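Local coordinates for protein Pcdhgb2 (Mus musculus, PDB 5SZR) that probably mediates calcium-dependent cell adhesion and may help establish and maintain specific neuronal connections in the brain, at residues Asp207-Ala212 with Pro303-Asn308. Sequence-based numbering, arbitrary orientation.
With CA (calcium ion), chain N; CA (calcium ion), chain O; CA (calcium ion), chain M; NAG (2-acetamido-2-deoxy-beta-D-glucopyranose), chain E.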
ATOM      1  N   ASP A 207       8.704  -8.058   1.015  1.00 53.87           N
ATOM      2  CA  ASP A 207       7.906  -7.420   2.056  1.00 54.95           C
ATOM      3  C   ASP A 207       8.283  -7.910   3.447  1.00 53.65           C
ATOM      4  O   ASP A 207       8.638  -9.076   3.643  1.00 51.20           O
ATOM      5  CB  ASP A 207       6.413  -7.663   1.816  1.00 54.54           C
ATOM      6  CG  ASP A 207       5.532  -6.951   2.837  1.00 57.76           C
ATOM      7  OD1 ASP A 207       5.577  -5.703   2.895  1.00 56.32           O
ATOM      8  OD2 ASP A 207       4.786  -7.637   3.571  1.00 54.67           O
ATOM      9  N   VAL A 208       8.200  -6.997   4.409  1.00 54.01           N
ATOM     10  CA  VAL A 208       8.316  -7.272   5.834  1.00 53.07           C
ATOM     11  C   VAL A 208       7.060  -6.719   6.501  1.00 55.47           C
ATOM     12  O   VAL A 208       6.460  -5.754   6.016  1.00 53.05           O
ATOM     13  CB  VAL A 208       9.606  -6.646   6.420  1.00 53.13           C
ATOM     14  CG1 VAL A 208       9.629  -6.712   7.937  1.00 54.85           C
ATOM     15  CG2 VAL A 208      10.832  -7.342   5.848  1.00 52.13           C
ATOM     16  N   ASN A 209       6.634  -7.356   7.592  1.00 53.64           N
ATOM     17  CA  ASN A 209       5.453  -6.894   8.320  1.00 52.72           C
ATOM     18  C   ASN A 209       5.851  -5.703   9.186  1.00 51.61           C
ATOM     19  O   ASN A 209       6.091  -5.816  10.391  1.00 54.19           O
ATOM     20  CB  ASN A 209       4.849  -8.014   9.158  1.00 53.64           C
ATOM     21  CG  ASN A 209       3.514  -7.621   9.771  1.00 53.88           C
ATOM     22  OD1 ASN A 209       2.813  -6.755   9.249  1.00 52.13           O
ATOM     23  ND2 ASN A 209       3.158  -8.255  10.884  1.00 54.99           N
ATOM     24  N   ASP A 210       5.911  -4.528   8.556  1.00 48.29           N
ATOM     25  CA  ASP A 210       6.258  -3.302   9.268  1.00 49.04           C
ATOM     26  C   ASP A 210       5.126  -2.278   9.256  1.00 50.36           C
ATOM     27  O   ASP A 210       5.362  -1.102   9.539  1.00 52.72           O
ATOM     28  CB  ASP A 210       7.540  -2.694   8.694  1.00 50.30           C
ATOM     29  CG  ASP A 210       7.478  -2.493   7.184  1.00 50.06           C
ATOM     30  OD1 ASP A 210       6.623  -3.126   6.524  1.00 48.78           O
ATOM     31  OD2 ASP A 210       8.293  -1.703   6.658  1.00 50.48           O
ATOM     32  N   ASN A 211       3.898  -2.700   8.952  1.00 49.96           N
ATOM     33  CA  ASN A 211       2.748  -1.801   8.935  1.00 50.32           C
ATOM     34  C   ASN A 211       1.623  -2.403   9.759  1.00 49.94           C
ATOM     35  O   ASN A 211       1.167  -3.516   9.476  1.00 50.56           O
ATOM     36  CB  ASN A 211       2.272  -1.529   7.507  1.00 51.15           C
ATOM     37  CG  ASN A 211       3.222  -0.636   6.737  1.00 52.92           C
ATOM     38  OD1 ASN A 211       3.169   0.589   6.851  1.00 53.35           O
ATOM     39  ND2 ASN A 211       4.101  -1.246   5.947  1.00 53.81           N
ATOM     40  N   ALA A 212       1.179  -1.672  10.768  1.00 47.80           N
ATOM     41  CA  ALA A 212       0.042  -2.107  11.565  1.00 47.02           C
ATOM     42  C   ALA A 212      -1.262  -1.772  10.843  1.00 47.01           C
ATOM     43  O   ALA A 212      -1.345  -0.752  10.154  1.00 49.27           O
ATOM     44  CB  ALA A 212       0.064  -1.440  12.940  1.00 43.25           C
ATOM     45  N   PRO A 303       6.353 -10.684  13.808  1.00 73.23           N
ATOM     46  CA  PRO A 303       5.225 -10.779  14.740  1.00 73.48           C
ATOM     47  C   PRO A 303       3.999 -10.020  14.234  1.00 69.23           C
ATOM     48  O   PRO A 303       4.109  -9.266  13.267  1.00 68.70           O
ATOM     49  CB  PRO A 303       5.779 -10.144  16.015  1.00 75.25           C
ATOM     50  CG  PRO A 303       6.745  -9.127  15.518  1.00 74.29           C
ATOM     51  CD  PRO A 303       7.346  -9.690  14.251  1.00 73.55           C
ATOM     52  N   THR A 304       2.851 -10.229  14.871  1.00 66.64           N
ATOM     53  CA  THR A 304       1.622  -9.583  14.441  1.00 61.40           C
ATOM     54  C   THR A 304       1.603  -8.117  14.849  1.00 56.49           C
ATOM     55  O   THR A 304       2.219  -7.712  15.839  1.00 54.45           O
ATOM     56  CB  THR A 304       0.397 -10.277  15.035  1.00 60.78           C
ATOM     57  OG1 THR A 304       0.458 -10.200  16.464  1.00 61.73           O
ATOM     58  CG2 THR A 304       0.337 -11.734  14.607  1.00 62.99           C
ATOM     59  N   LEU A 305       0.874  -7.325  14.074  1.00 54.79           N
ATOM     60  CA  LEU A 305       0.603  -5.934  14.389  1.00 55.03           C
ATOM     61  C   LEU A 305      -0.903  -5.730  14.481  1.00 57.34           C
ATOM     62  O   LEU A 305      -1.686  -6.476  13.882  1.00 57.46           O
ATOM     63  CB  LEU A 305       1.219  -5.007  13.337  1.00 53.53           C
ATOM     64  CG  LEU A 305       2.748  -5.048  13.343  1.00 51.64           C
ATOM     65  CD1 LEU A 305       3.311  -4.325  12.136  1.00 54.07           C
ATOM     66  CD2 LEU A 305       3.277  -4.437  14.631  1.00 49.71           C
ATOM     67  N   SER A 306      -1.308  -4.721  15.249  1.00 57.51           N
ATOM     68  CA  SER A 306      -2.716  -4.573  15.577  1.00 54.10           C
ATOM     69  C   SER A 306      -3.054  -3.114  15.836  1.00 52.48           C
ATOM     70  O   SER A 306      -2.181  -2.287  16.110  1.00 54.78           O
ATOM     71  CB  SER A 306      -3.087  -5.408  16.801  1.00 56.16           C
ATOM     72  OG  SER A 306      -2.507  -4.852  17.967  1.00 58.28           O
ATOM     73  N   ALA A 307      -4.347  -2.811  15.740  1.00 50.68           N
ATOM     74  CA  ALA A 307      -4.886  -1.529  16.168  1.00 50.11           C
ATOM     75  C   ALA A 307      -6.190  -1.760  16.918  1.00 54.80           C
ATOM     76  O   ALA A 307      -6.865  -2.781  16.748  1.00 51.77           O
ATOM     77  CB  ALA A 307      -5.121  -0.578  14.990  1.00 44.50           C
ATOM     78  N   ASN A 308      -6.539  -0.782  17.749  1.00 61.26           N
ATOM     79  CA  ASN A 308      -7.742  -0.800  18.567  1.00 64.02           C
ATOM     80  C   ASN A 308      -8.609   0.398  18.227  1.00 61.24           C
ATOM     81  O   ASN A 308      -8.097   1.502  18.011  1.00 63.61           O
ATOM     82  CB  ASN A 308      -7.392  -0.756  20.041  1.00 73.44           C
ATOM     83  CG  ASN A 308      -6.662  -1.982  20.490  1.00 85.19           C
ATOM     84  OD1 ASN A 308      -7.003  -3.098  20.095  1.00 80.92           O
ATOM     85  ND2 ASN A 308      -5.642  -1.798  21.310  1.00103.40           N
TER
HETATM   86 CA    CA N 711       5.866  -4.020   4.482  1.00 56.34          CA
HETATM   87 CA    CA O 712       0.893  -5.578   8.405  1.00 47.03          CA
HETATM   88 CA    CA M 710       7.980  -0.698   4.588  1.00 54.11          CA
HETATM   89  C1  NAG E   1      -5.034  -3.033  21.701  1.00 72.65           C
HETATM   90  C2  NAG E   1      -3.520  -3.161  21.739  1.00 78.34           C
HETATM   91  C3  NAG E   1      -3.142  -4.609  22.043  1.00 85.26           C
HETATM   92  C4  NAG E   1      -3.856  -5.094  23.303  1.00 88.81           C
HETATM   93  C5  NAG E   1      -5.356  -4.792  23.227  1.00 89.72           C
HETATM   94  C6  NAG E   1      -6.109  -5.080  24.506  1.00 97.57           C
HETATM   95  C7  NAG E   1      -2.440  -1.485  20.312  1.00 76.15           C
HETATM   96  C8  NAG E   1      -1.855  -1.192  18.964  1.00 78.29           C
HETATM   97  N2  NAG E   1      -2.920  -2.720  20.489  1.00 75.82           N
HETATM   98  O3  NAG E   1      -1.731  -4.728  22.188  1.00 87.67           O
HETATM   99  O4  NAG E   1      -3.674  -6.498  23.452  1.00 91.12           O
HETATM  100  O5  NAG E   1      -5.565  -3.404  22.942  1.00 82.21           O
HETATM  101  O6  NAG E   1      -5.339  -5.863  25.405  1.00104.40           O
HETATM  102  O7  NAG E   1      -2.472  -0.642  21.202  1.00 75.10           O
HETATM  103  O   HOH W   1       6.437   0.931   5.713  1.00 47.48           O
HETATM  104  O   HOH W   2       9.867   0.608   5.269  1.00 51.19           O
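Asn209 carries its CG anti to the backbone N (chi1 -172°), which aims the amide at 303-308, while Leu305 has CG anti to its carbonyl carbon (chi1 -66°), laying the isobutyl group back along 209-212. Amide and isobutyl group run antiparallel, Leu305 CD1 3.8 Å from Asn209 OD1. The Asn209 amide works at both ends: OD1 binds a calcium ion at 2.4 Å, and ND2 gives a weak, bent hydrogen bond to Pro303 O (2.8 Å, 126° at the hydrogen). Leu305 CD1 rests against the Asn211 carbonyl, 3.5 Å from its C, and lies 3.6 Å from Asn209 O. Asn211 O binds the same calcium at 2.3 Å; Asp241, Asp243, Asn247 and Asp299 complete that site. Next along, Leu305 CB meets Ala212 CB at 3.8 Å. On the far side of 207-212, Asp210 bridges two further calcium ions, one per carboxylate oxygen, with Asp207 OD1 and Val208 O on the OD1-bound ion. This is the calcium-binding linker between successive cadherin domains, meeting the loop that leads into strand 306-316 of the following domain. With OD1 held by the metal, ND2 is left to reach Pro303 O; calcium would probably polarise the amide and make ND2 a somewhat better donor, while Leu305 supplies an apolar flank to the coordinating backbone.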